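Local structure of chitin binding protein (Tectaria macrodonta, 6IF7) at residues S3-D6 and V11-C14; E20-P25 and A29-S34; G52-L57 and P171-S176; P85-S88 and S92-F95; A125-L130 and S158-V163. The protein is a copper-containing, chitin-binding insecticidal fern protein of the AA10 family that is possibly a lytic polysaccharide monooxygenase, oxidatively cleaving chains such as chitin. One frame throughout, in Å; residues are numbered along the deposited sequence.

Contact 1 of 5, residues S3-D6 and V11-C14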
# COMPACT_ATOMS: atom_id res chain seq x y z
N SER A 3 -5.51 2.88 5.51
CA SER A 3 -4.73 2.45 4.36
C SER A 3 -4.43 3.73 3.54
O SER A 3 -4.90 4.82 3.91
CB SER A 3 -5.52 1.45 3.51
OG SER A 3 -4.67 0.73 2.62
N MET A 4 -3.68 3.58 2.45
CA MET A 4 -3.40 4.69 1.53
C MET A 4 -4.62 5.08 0.74
O MET A 4 -5.37 4.24 0.21
CB MET A 4 -2.24 4.38 0.56
CG MET A 4 -0.87 4.57 1.17
SD MET A 4 -0.47 6.31 1.56
CE MET A 4 -0.09 6.92 -0.08
N GLU A 5 -4.81 6.40 0.69
CA GLU A 5 -5.91 7.04 0.00
C GLU A 5 -5.45 7.65 -1.32
O GLU A 5 -6.19 7.59 -2.30
CB GLU A 5 -6.52 8.14 0.88
CG GLU A 5 -7.72 8.84 0.25
CD GLU A 5 -8.30 9.91 1.14
OE1 GLU A 5 -9.51 9.89 1.32
OE2 GLU A 5 -7.55 10.76 1.67
N ASP A 6 -4.26 8.24 -1.35
CA ASP A 6 -3.77 8.85 -2.58
C ASP A 6 -2.24 8.76 -2.61
O ASP A 6 -1.61 9.40 -1.77
CB ASP A 6 -4.26 10.29 -2.65
CG ASP A 6 -4.15 10.90 -4.04
OD1 ASP A 6 -4.42 10.23 -5.07
OD2 ASP A 6 -3.79 12.10 -4.09
N VAL A 11 -6.44 -2.50 -1.55
CA VAL A 11 -7.48 -2.92 -0.63
C VAL A 11 -8.60 -1.90 -0.51
O VAL A 11 -9.76 -2.28 -0.61
CB VAL A 11 -6.92 -3.39 0.74
CG1 VAL A 11 -6.46 -2.24 1.64
CG2 VAL A 11 -7.93 -4.33 1.44
N TYR A 12 -8.26 -0.62 -0.38
CA TYR A 12 -9.28 0.43 -0.25
C TYR A 12 -10.01 0.68 -1.55
O TYR A 12 -11.22 0.86 -1.54
CB TYR A 12 -8.68 1.71 0.31
CG TYR A 12 -9.68 2.84 0.57
CD1 TYR A 12 -10.94 2.59 1.14
CD2 TYR A 12 -9.33 4.17 0.30
CE1 TYR A 12 -11.82 3.63 1.44
CE2 TYR A 12 -10.22 5.23 0.56
CZ TYR A 12 -11.47 4.96 1.11
OH TYR A 12 -12.35 5.99 1.35
N ARG A 13 -9.30 0.65 -2.68
CA ARG A 13 -9.94 0.73 -4.01
C ARG A 13 -10.94 -0.41 -4.27
O ARG A 13 -12.05 -0.16 -4.76
CB ARG A 13 -8.88 0.74 -5.12
CG ARG A 13 -9.46 0.79 -6.54
CD ARG A 13 -8.39 0.83 -7.64
NE ARG A 13 -7.99 2.20 -7.97
CZ ARG A 13 -8.72 3.07 -8.68
NH1 ARG A 13 -9.90 2.73 -9.17
NH2 ARG A 13 -8.25 4.29 -8.90
N CYS A 14 -10.54 -1.65 -4.00
CA CYS A 14 -11.45 -2.78 -4.18
C CYS A 14 -12.69 -2.66 -3.27
O CYS A 14 -13.80 -2.90 -3.72
CB CYS A 14 -10.75 -4.13 -4.02
SG CYS A 14 -9.52 -4.46 -5.32

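Contact 2 of 5, residues E20-P25 and A29-S34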
# COMPACT_ATOMS: atom_id res chain seq x y z
N GLU A 20 -19.40 -6.84 -2.84
CA GLU A 20 -20.52 -7.68 -3.29
C GLU A 20 -20.58 -7.89 -4.79
O GLU A 20 -21.15 -8.87 -5.23
CB GLU A 20 -21.88 -7.11 -2.82
CG GLU A 20 -22.05 -6.95 -1.32
CD GLU A 20 -21.67 -8.21 -0.54
OE1 GLU A 20 -21.99 -9.32 -1.01
OE2 GLU A 20 -21.06 -8.10 0.54
N ARG A 21 -20.03 -6.96 -5.58
CA ARG A 21 -20.08 -7.07 -7.03
C ARG A 21 -19.00 -6.19 -7.67
O ARG A 21 -19.31 -5.11 -8.21
CB ARG A 21 -21.47 -6.70 -7.55
CG ARG A 21 -21.72 -7.26 -8.94
CD ARG A 21 -23.02 -6.78 -9.51
NE ARG A 21 -23.18 -7.30 -10.86
CZ ARG A 21 -24.21 -7.09 -11.67
NH1 ARG A 21 -25.25 -6.33 -11.31
NH2 ARG A 21 -24.20 -7.65 -12.88
N PRO A 22 -17.74 -6.64 -7.61
CA PRO A 22 -16.60 -5.81 -8.01
C PRO A 22 -16.61 -5.49 -9.50
O PRO A 22 -17.09 -6.29 -10.29
CB PRO A 22 -15.39 -6.69 -7.67
CG PRO A 22 -15.90 -7.73 -6.74
CD PRO A 22 -17.29 -7.98 -7.17
N THR A 23 -16.05 -4.33 -9.85
CA THR A 23 -16.14 -3.76 -11.20
C THR A 23 -14.87 -4.00 -12.04
O THR A 23 -14.97 -4.42 -13.18
CB THR A 23 -16.43 -2.24 -11.14
OG1 THR A 23 -15.48 -1.61 -10.27
CG2 THR A 23 -17.79 -1.99 -10.58
N SER A 24 -13.68 -3.77 -11.48
CA SER A 24 -12.43 -3.97 -12.23
C SER A 24 -12.08 -5.47 -12.20
O SER A 24 -12.29 -6.13 -11.16
CB SER A 24 -11.27 -3.12 -11.68
OG SER A 24 -10.70 -3.63 -10.47
N PRO A 25 -11.52 -5.99 -13.32
CA PRO A 25 -11.06 -7.39 -13.37
C PRO A 25 -10.11 -7.78 -12.21
O PRO A 25 -10.26 -8.85 -11.60
CB PRO A 25 -10.33 -7.46 -14.71
CG PRO A 25 -10.97 -6.40 -15.56
CD PRO A 25 -11.34 -5.30 -14.61
N ALA A 29 -10.99 -10.64 -9.30
CA ALA A 29 -10.08 -11.74 -8.97
C ALA A 29 -9.70 -11.72 -7.49
O ALA A 29 -9.73 -12.76 -6.82
CB ALA A 29 -8.83 -11.66 -9.84
N ALA A 30 -9.37 -10.53 -6.97
CA ALA A 30 -8.95 -10.37 -5.57
C ALA A 30 -10.06 -10.72 -4.55
O ALA A 30 -9.80 -11.38 -3.53
CB ALA A 30 -8.45 -8.95 -5.33
N VAL A 31 -11.28 -10.26 -4.82
CA VAL A 31 -12.42 -10.53 -3.95
C VAL A 31 -12.85 -12.00 -4.09
O VAL A 31 -13.18 -12.65 -3.10
CB VAL A 31 -13.61 -9.58 -4.22
CG1 VAL A 31 -14.78 -9.90 -3.29
CG2 VAL A 31 -13.20 -8.10 -4.07
N ALA A 32 -12.81 -12.53 -5.30
CA ALA A 32 -13.06 -13.95 -5.50
C ALA A 32 -12.12 -14.80 -4.63
O ALA A 32 -12.56 -15.77 -4.01
CB ALA A 32 -12.94 -14.32 -6.97
N LEU A 33 -10.85 -14.41 -4.53
CA LEU A 33 -9.88 -15.16 -3.72
C LEU A 33 -10.04 -14.96 -2.20
O LEU A 33 -10.13 -15.94 -1.45
CB LEU A 33 -8.45 -14.82 -4.14
CG LEU A 33 -7.39 -15.84 -3.70
CD1 LEU A 33 -7.60 -17.18 -4.42
CD2 LEU A 33 -6.00 -15.29 -3.96
N SER A 34 -10.03 -13.71 -1.75
CA SER A 34 -10.05 -13.41 -0.32
C SER A 34 -11.47 -13.46 0.29
O SER A 34 -11.60 -13.52 1.52
CB SER A 34 -9.39 -12.04 -0.03
OG SER A 34 -7.98 -12.13 0.16

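Contact 3 of 5, residues G52-L57 and P171-S176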
# COMPACT_ATOMS: atom_id res chain seq x y z
N GLY A 52 8.55 -3.40 14.10
CA GLY A 52 9.54 -3.01 13.10
C GLY A 52 10.18 -4.13 12.30
O GLY A 52 11.04 -3.86 11.45
N ARG A 53 9.75 -5.37 12.51
CA ARG A 53 10.40 -6.55 11.93
C ARG A 53 9.69 -6.99 10.65
O ARG A 53 9.30 -8.14 10.49
CB ARG A 53 10.42 -7.69 12.95
CG ARG A 53 11.12 -7.34 14.26
CD ARG A 53 10.94 -8.42 15.30
NE ARG A 53 9.54 -8.50 15.72
CZ ARG A 53 8.89 -9.61 16.05
NH1 ARG A 53 9.49 -10.80 16.00
NH2 ARG A 53 7.61 -9.54 16.43
N HIS A 54 9.59 -6.06 9.71
CA HIS A 54 8.73 -6.22 8.52
C HIS A 54 9.29 -7.31 7.59
O HIS A 54 8.60 -8.26 7.21
CB HIS A 54 8.61 -4.87 7.77
CG HIS A 54 8.36 -3.69 8.67
ND1 HIS A 54 7.30 -3.64 9.56
CD2 HIS A 54 9.05 -2.54 8.84
CE1 HIS A 54 7.34 -2.50 10.22
NE2 HIS A 54 8.39 -1.81 9.81
N ARG A 55 10.57 -7.19 7.28
CA ARG A 55 11.23 -8.09 6.35
C ARG A 55 11.40 -9.51 6.88
O ARG A 55 11.53 -10.44 6.12
CB ARG A 55 12.57 -7.50 5.95
CG ARG A 55 12.41 -6.18 5.20
CD ARG A 55 13.69 -5.39 5.17
NE ARG A 55 13.50 -4.12 4.47
CZ ARG A 55 12.88 -3.05 4.96
NH1 ARG A 55 12.34 -3.04 6.18
NH2 ARG A 55 12.79 -1.97 4.21
N GLU A 56 11.40 -9.63 8.20
CA GLU A 56 11.50 -10.90 8.90
C GLU A 56 10.15 -11.62 8.92
O GLU A 56 10.11 -12.84 8.73
CB GLU A 56 11.99 -10.59 10.33
CG GLU A 56 12.16 -11.76 11.31
CD GLU A 56 12.56 -11.28 12.71
OE1 GLU A 56 13.29 -10.27 12.84
OE2 GLU A 56 12.13 -11.90 13.70
N LEU A 57 9.07 -10.88 9.12
CA LEU A 57 7.73 -11.45 9.29
C LEU A 57 6.93 -11.55 7.99
O LEU A 57 5.91 -12.21 7.95
CB LEU A 57 6.93 -10.63 10.30
CG LEU A 57 7.43 -10.59 11.75
CD1 LEU A 57 6.66 -9.55 12.55
CD2 LEU A 57 7.34 -11.96 12.44
N PRO A 171 3.53 -2.27 19.12
CA PRO A 171 4.28 -3.00 18.07
C PRO A 171 3.50 -3.16 16.76
O PRO A 171 4.08 -3.63 15.77
CB PRO A 171 4.52 -4.38 18.70
CG PRO A 171 3.41 -4.55 19.69
CD PRO A 171 2.94 -3.18 20.11
N GLU A 172 2.22 -2.81 16.75
CA GLU A 172 1.38 -2.95 15.58
C GLU A 172 1.82 -2.06 14.41
O GLU A 172 2.13 -0.87 14.58
CB GLU A 172 -0.05 -2.63 15.93
CG GLU A 172 -1.04 -2.82 14.80
CD GLU A 172 -2.44 -2.41 15.21
OE1 GLU A 172 -2.61 -1.24 15.61
OE2 GLU A 172 -3.38 -3.23 15.11
N ALA A 173 1.79 -2.65 13.23
CA ALA A 173 2.05 -1.97 11.98
C ALA A 173 0.98 -2.33 10.93
O ALA A 173 0.38 -3.41 10.99
CB ALA A 173 3.43 -2.35 11.49
N PHE A 174 0.76 -1.41 9.99
CA PHE A 174 -0.16 -1.56 8.87
C PHE A 174 0.64 -1.49 7.57
O PHE A 174 1.67 -0.80 7.48
CB PHE A 174 -1.23 -0.47 8.91
CG PHE A 174 -2.11 -0.53 10.14
CD1 PHE A 174 -1.65 -0.02 11.37
CD2 PHE A 174 -3.36 -1.13 10.09
CE1 PHE A 174 -2.45 -0.11 12.51
CE2 PHE A 174 -4.17 -1.20 11.23
CZ PHE A 174 -3.71 -0.70 12.44
N TYR A 175 0.16 -2.19 6.55
CA TYR A 175 0.88 -2.35 5.28
C TYR A 175 -0.05 -2.08 4.13
O TYR A 175 -1.16 -2.60 4.09
CB TYR A 175 1.45 -3.76 5.20
CG TYR A 175 2.36 -4.09 6.38
CD1 TYR A 175 3.73 -3.82 6.33
CD2 TYR A 175 1.85 -4.64 7.55
CE1 TYR A 175 4.56 -4.10 7.40
CE2 TYR A 175 2.67 -4.93 8.64
CZ TYR A 175 4.02 -4.66 8.56
OH TYR A 175 4.85 -4.94 9.63
N SER A 176 0.42 -1.24 3.20
CA SER A 176 -0.36 -0.77 2.06
C SER A 176 0.41 -0.87 0.73
O SER A 176 1.53 -0.36 0.62
CB SER A 176 -0.74 0.69 2.31
OG SER A 176 -1.39 1.25 1.20

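Contact 4 of 5, residues P85-S88 and S92-F95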
# COMPACT_ATOMS: atom_id res chain seq x y z
N PRO A 85 -1.84 7.63 -11.81
CA PRO A 85 -0.77 8.38 -12.48
C PRO A 85 -0.03 9.28 -11.49
O PRO A 85 -0.67 9.94 -10.68
CB PRO A 85 -1.52 9.24 -13.51
CG PRO A 85 -2.79 8.50 -13.77
CD PRO A 85 -3.15 7.86 -12.45
N LEU A 86 1.29 9.30 -11.56
CA LEU A 86 2.13 9.98 -10.58
C LEU A 86 3.36 10.59 -11.28
O LEU A 86 4.03 9.90 -12.02
CB LEU A 86 2.58 8.91 -9.56
CG LEU A 86 3.33 9.32 -8.30
CD1 LEU A 86 2.76 10.56 -7.68
CD2 LEU A 86 3.29 8.19 -7.29
N PRO A 87 3.67 11.89 -11.05
CA PRO A 87 4.93 12.41 -11.64
C PRO A 87 6.19 11.92 -10.91
O PRO A 87 6.23 11.90 -9.68
CB PRO A 87 4.77 13.92 -11.52
CG PRO A 87 3.79 14.12 -10.43
CD PRO A 87 2.81 12.99 -10.59
N SER A 88 7.16 11.49 -11.70
CA SER A 88 8.50 11.13 -11.26
C SER A 88 9.33 12.42 -11.11
O SER A 88 9.29 13.25 -12.00
CB SER A 88 9.13 10.21 -12.30
OG SER A 88 10.43 9.81 -11.92
N SER A 92 5.28 18.00 -5.23
CA SER A 92 3.94 18.48 -4.94
C SER A 92 2.82 17.42 -4.89
O SER A 92 1.65 17.77 -4.69
CB SER A 92 3.58 19.52 -5.99
OG SER A 92 4.54 20.55 -5.94
N PHE A 93 3.12 16.14 -5.10
CA PHE A 93 2.01 15.20 -5.12
C PHE A 93 1.33 15.16 -3.76
O PHE A 93 2.03 15.05 -2.75
CB PHE A 93 2.42 13.82 -5.50
CG PHE A 93 1.26 12.93 -5.76
CD1 PHE A 93 0.61 12.96 -6.98
CD2 PHE A 93 0.78 12.07 -4.76
CE1 PHE A 93 -0.47 12.12 -7.23
CE2 PHE A 93 -0.31 11.23 -5.01
CZ PHE A 93 -0.93 11.26 -6.24
N PRO A 94 -0.03 15.31 -3.72
CA PRO A 94 -0.77 15.29 -2.45
C PRO A 94 -1.00 13.86 -1.93
O PRO A 94 -2.07 13.27 -2.15
CB PRO A 94 -2.09 16.01 -2.78
CG PRO A 94 -2.27 15.80 -4.24
CD PRO A 94 -0.92 15.58 -4.87
N PHE A 95 0.02 13.31 -1.27
CA PHE A 95 -0.10 11.98 -0.66
C PHE A 95 -1.09 12.04 0.51
O PHE A 95 -1.01 12.95 1.38
CB PHE A 95 1.23 11.40 -0.17
CG PHE A 95 2.27 11.22 -1.24
CD1 PHE A 95 2.24 10.12 -2.09
CD2 PHE A 95 3.31 12.16 -1.38
CE1 PHE A 95 3.21 9.95 -3.07
CE2 PHE A 95 4.28 11.99 -2.36
CZ PHE A 95 4.22 10.89 -3.20

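Contact 5 of 5, residues A125-L130 and S158-V163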
# COMPACT_ATOMS: atom_id res chain seq x y z
N ALA A 125 13.21 -7.60 -2.50
CA ALA A 125 14.23 -7.13 -3.44
C ALA A 125 13.67 -6.34 -4.65
O ALA A 125 14.43 -5.65 -5.32
CB ALA A 125 15.05 -8.32 -3.93
N ASP A 126 12.37 -6.45 -4.93
CA ASP A 126 11.70 -5.56 -5.91
C ASP A 126 11.59 -4.09 -5.46
O ASP A 126 11.48 -3.20 -6.30
CB ASP A 126 10.31 -6.10 -6.31
CG ASP A 126 10.38 -7.51 -6.91
OD1 ASP A 126 11.28 -7.76 -7.72
OD2 ASP A 126 9.57 -8.38 -6.55
N LEU A 127 11.64 -3.82 -4.16
CA LEU A 127 11.58 -2.43 -3.63
C LEU A 127 12.94 -1.81 -3.48
O LEU A 127 13.89 -2.51 -3.23
CB LEU A 127 10.92 -2.39 -2.27
CG LEU A 127 9.46 -2.83 -2.19
CD1 LEU A 127 9.08 -2.86 -0.73
CD2 LEU A 127 8.54 -1.93 -2.98
N GLU A 128 13.02 -0.49 -3.60
CA GLU A 128 14.24 0.22 -3.21
C GLU A 128 14.59 -0.08 -1.74
O GLU A 128 13.69 -0.31 -0.93
CB GLU A 128 14.10 1.74 -3.40
CG GLU A 128 13.98 2.24 -4.84
CD GLU A 128 15.20 1.94 -5.72
OE1 GLU A 128 16.05 1.09 -5.38
OE2 GLU A 128 15.31 2.55 -6.78
N GLU A 129 15.88 -0.07 -1.40
CA GLU A 129 16.32 -0.39 -0.03
C GLU A 129 15.89 0.67 0.94
O GLU A 129 15.53 0.36 2.05
CB GLU A 129 17.84 -0.54 0.09
CG GLU A 129 18.40 -1.64 -0.79
CD GLU A 129 19.68 -2.25 -0.27
OE1 GLU A 129 20.76 -1.98 -0.86
OE2 GLU A 129 19.59 -3.01 0.72
N LEU A 130 15.90 1.92 0.50
CA LEU A 130 15.59 3.04 1.36
C LEU A 130 14.27 3.69 1.02
O LEU A 130 13.91 3.78 -0.15
CB LEU A 130 16.69 4.10 1.23
CG LEU A 130 18.11 3.69 1.66
CD1 LEU A 130 18.90 4.95 1.85
CD2 LEU A 130 18.13 2.86 2.93
N SER A 158 4.59 1.43 -14.99
CA SER A 158 3.89 0.75 -13.92
C SER A 158 4.83 0.42 -12.77
O SER A 158 5.78 -0.32 -12.95
CB SER A 158 3.25 -0.55 -14.42
OG SER A 158 2.30 -0.25 -15.41
N HIS A 159 4.55 0.99 -11.61
CA HIS A 159 5.31 0.77 -10.41
C HIS A 159 4.35 0.60 -9.23
O HIS A 159 3.13 0.64 -9.41
CB HIS A 159 6.28 1.93 -10.19
CG HIS A 159 7.49 1.82 -11.05
ND1 HIS A 159 8.55 0.99 -10.73
CD2 HIS A 159 7.79 2.39 -12.24
CE1 HIS A 159 9.46 1.06 -11.69
NE2 HIS A 159 9.02 1.91 -12.61
N LEU A 160 4.92 0.36 -8.06
CA LEU A 160 4.15 0.21 -6.86
C LEU A 160 4.81 1.03 -5.75
O LEU A 160 6.04 1.10 -5.65
CB LEU A 160 4.03 -1.28 -6.52
CG LEU A 160 3.30 -1.70 -5.25
CD1 LEU A 160 2.56 -3.00 -5.49
CD2 LEU A 160 4.24 -1.85 -4.06
N ILE A 161 3.96 1.63 -4.93
CA ILE A 161 4.37 2.27 -3.71
C ILE A 161 3.89 1.43 -2.52
O ILE A 161 2.70 1.10 -2.42
CB ILE A 161 3.86 3.70 -3.68
CG1 ILE A 161 4.61 4.49 -4.77
CG2 ILE A 161 4.06 4.32 -2.31
CD1 ILE A 161 4.10 5.88 -4.99
N TYR A 162 4.84 1.08 -1.67
CA TYR A 162 4.61 0.30 -0.47
C TYR A 162 4.77 1.24 0.73
O TYR A 162 5.82 1.89 0.90
CB TYR A 162 5.60 -0.84 -0.37
CG TYR A 162 5.23 -1.96 0.59
CD1 TYR A 162 4.05 -2.68 0.44
CD2 TYR A 162 6.11 -2.35 1.60
CE1 TYR A 162 3.73 -3.74 1.29
CE2 TYR A 162 5.81 -3.41 2.44
CZ TYR A 162 4.62 -4.10 2.30
OH TYR A 162 4.34 -5.15 3.16
N VAL A 163 3.71 1.33 1.53
CA VAL A 163 3.70 2.17 2.71
C VAL A 163 3.56 1.28 3.94
O VAL A 163 2.63 0.46 4.03
CB VAL A 163 2.62 3.26 2.62
CG1 VAL A 163 2.65 4.19 3.83
CG2 VAL A 163 2.86 4.06 1.35

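Contact 1 of 5, residues S3-D6 and V11-C14
Val11 and Tyr12, on helix 10-16, pack against Ser3, Met4 and Glu5 of the N-terminal strand, whose chain start supplies the copper ligand His1. The closest approach is at Ser3, where OG lies 3.6 Å from Val11 CG1, a methyl set in the crowded position between the backbone N and the carbonyl carbon (chi1 75°). This is packing and not a polar bond; the hydroxyl of Ser3 is paired with Ser9 OG in the turn before the helix, and the same Ser9 oxygen accepts Tyr12 N and has a weak bond with Met4 O, so one serine ties strand, turn and helix together. The helices that follow the first strand are consistent with the variable insertion at this point of the LPMO beta-sandwich. Here strand 2-6 is an outermost strand of a four-stranded antiparallel sheet, and Glu5 and Asp6 both face Arg96 in a classic beta bulge. With chi1 at -176°, the Tyr12 ring swings to the side opposite its own nitrogen and toward the strand, slanting across Met4 and Glu5; Tyr12 CD2 lies 4.0 Å from Met4 O, approached obliquely. Further along, Glu5 CG stands at the ring's edge, near its plane, 4.4 Å from Tyr12 CE2. Glu5 OE2 continues past the ring to Ser144 OG.

Contact 2 of 5, residues E20-P25 and A29-S34
Pro22 presses its ring against Val31, the tight apolar point between loop 20-25 and helix 25-34. Only the ring corner does the touching: Pro22 CG lies 3.8 Å from Val31 CG2 and 3.9 Å from Val31 CB, the two side chains meeting at a slant. The CG2 methyl of Val31 sits beside its own backbone nitrogen, across from the carbonyl carbon (chi1 180°), on the side where the proline arrives. Beneath this pair Val31 is buried against Phe39 and Thr36, whereas Pro22 itself is partly exposed. The second point of contact is part of the helix itself. Ser24 is the N-cap, its OG capping Cys27 N, and Pro25 occupies the first turn, where the missing N-H of a proline costs no helical bond. An early turn of the helix is closed by Ala29 N donating to Pro25 O at 3.0 Å, nearly straight at 170°, and the Ala29 CB lies 3.6 Å from that same oxygen. Ala29 O in turn accepts Leu33 N at 3.0 Å, carrying the ladder on. Outside these points the contact loosens: Glu20 and Arg21 start their side chains away from the helix, and both residues, like Thr23, are exposed. Glu20 OE2 nevertheless bonds to Tyr40 OH, and Glu17 OE1 accepts Ser24 N. A sulfate, probably from the crystallisation liquor, lies about 4 Å from the side chain of Ala29.

Contact 3 of 5, residues G52-L57 and P171-S176
His54 and Tyr175 meet through a single polar bond, His54 ND1 to Tyr175 OH at 2.8 Å, bent to 151° and open to either proton direction. The hydroxyl arrives at the edge of the imidazole, near its plane, and ND1 is likewise near the plane of the phenol. A chi1 of -57° sets the Tyr175 ring beside its own nitrogen, opposite the carbonyl carbon, and points OH at the imidazole. The rings themselves are oblique, their planes 76° apart. Next to this bond the Ala173 methyl reaches the same imidazole edge, with CB 4.1 Å from His54 CE1. With an alanine in place of His54, the buried Tyr175 hydroxyl would probably lose this partner and a gap would open beside Ala173. Over one imidazole face lies Gly52 O, 3.5 Å above the plane and offset toward the rim. The His54-Tyr175 bond joins the helical turn 54-57 to strand 173-182 of the mixed sheet in the LPMO beta-sandwich, with Ile164 and Gln166 of the adjoining strand also touching His54. Behind the histidine, Arg53 is the N-cap residue and the centre of an inverse gamma turn; Arg53 O accepts Leu57 N at 3.1 Å. The Arg53 guanidinium is steadied by Ala50 O and Asn49 O. Strand alternation sends Phe174 away from the helix, its ring edge-to-face with that of His1, which suggests the phenylalanine found beside copper in many AA10 enzymes.

Contact 4 of 5, residues P85-S88 and S92-F95
Leu86 sets one methyl over the face of the Phe93 ring in a CH-pi contact. CD1 of Leu86 sits 3.5 Å from the centroid of the Phe93 ring, only 20° off the ring normal, and its nearest ring atom is Phe93 CD1 at 3.3 Å, a tight fit. The Leu86 side chain leaves opposite its own nitrogen (chi1 -172°), which brings CD1 toward the ring. The two side chains cross at about a right angle, a branch end meeting a flat surface. The opposite face of the ring is covered by Pro94 CD, 3.5 Å above the plane, which clamps the phenyl between a leucine and a proline. Pro87 CD adds a looser oblique contact, 4.2 Å from Phe93 CD1. At the edge of the Phe93 ring lies Phe95 CG, and Phe93 CD2 in turn stands over a face of the Phe95 ring. Replacing Phe93 with a serine would probably strip the Leu86 methyl of its aromatic cover and leave a gap between Leu86 and Pro94. Leu86 packs on Val180 and Phe182 of strand 173-182, and Phe93 rests on Pro7 and Asp6, so the contact lies between strand 84-86 of the mixed sheet and the loop leading into strand 95-99 of the antiparallel sheet.

Contact 5 of 5, residues A125-L130 and S158-V163
Thr112 OG1 is gripped twice by strand 159-167, through the backbone N of Leu160 and through His159 ND1, which ties the strand to Thr112 close to where Leu160 and Tyr162 meet Leu127. Leu127 carries the other side of the contact. With CG anti to the carbonyl carbon (chi1 -63°), its side chain is directed at the strand and both methyls reach it: CD1 comes 3.8 Å from Tyr162 CD2 and 4.0 Å from Tyr162 CB, while Leu127 CD2 lies 4.1 Å from that same CB. Leu127 CD1 approaches the phenol ring obliquely, and the two side chains cross at about a right angle. A looser touch, Leu127 CD2 to Leu160 CD2 at 4.4 Å, extends the patch along the strand. The phenol hydroxyl is engaged elsewhere, at Leu63 O, and Tyr162 also packs on Tyr175 and Cys177, the latter in a disulfide with Cys64. On the loop side, backbone bonds from Asp126 to Arg113 and from Glu128 to Val111 hold the chain either side of Leu127. The loop between strands 105-111 and 133-136 thus lays one leucine over the mixed sheet of the sandwich. With only apolar groups meeting, the contact itself has no directional bond, and its position probably depends in part on the flanking backbone bonds.

Overall arrangement
Contacts 3 and 5 share the mixed sheet: their centres are 15 Å apart, Ser176 O probably accepts Val163 N at 2.9 Å, and Tyr175 CD1 lies 3.5 Å from Tyr162 OH. Contact 1 joins both, Met4 CB touching Ser176 OG at 3.3 Å and Met4 CG touching Val163 CG2 at 3.8 Å. Contact 4 meets contact 5 through Leu86 and Ile161, and contact 1 through Asp6. Contact 2 lies farther out, nearest contact 1 (centres 15 Å, nearest atoms about 5 Å, no touch), the Cys14-Cys27 disulfide linking their helices. Copper lies about 11 Å from the side chain of Ser3 in contact 1, and bound fucose about 6 Å from that of His54 in contact 3.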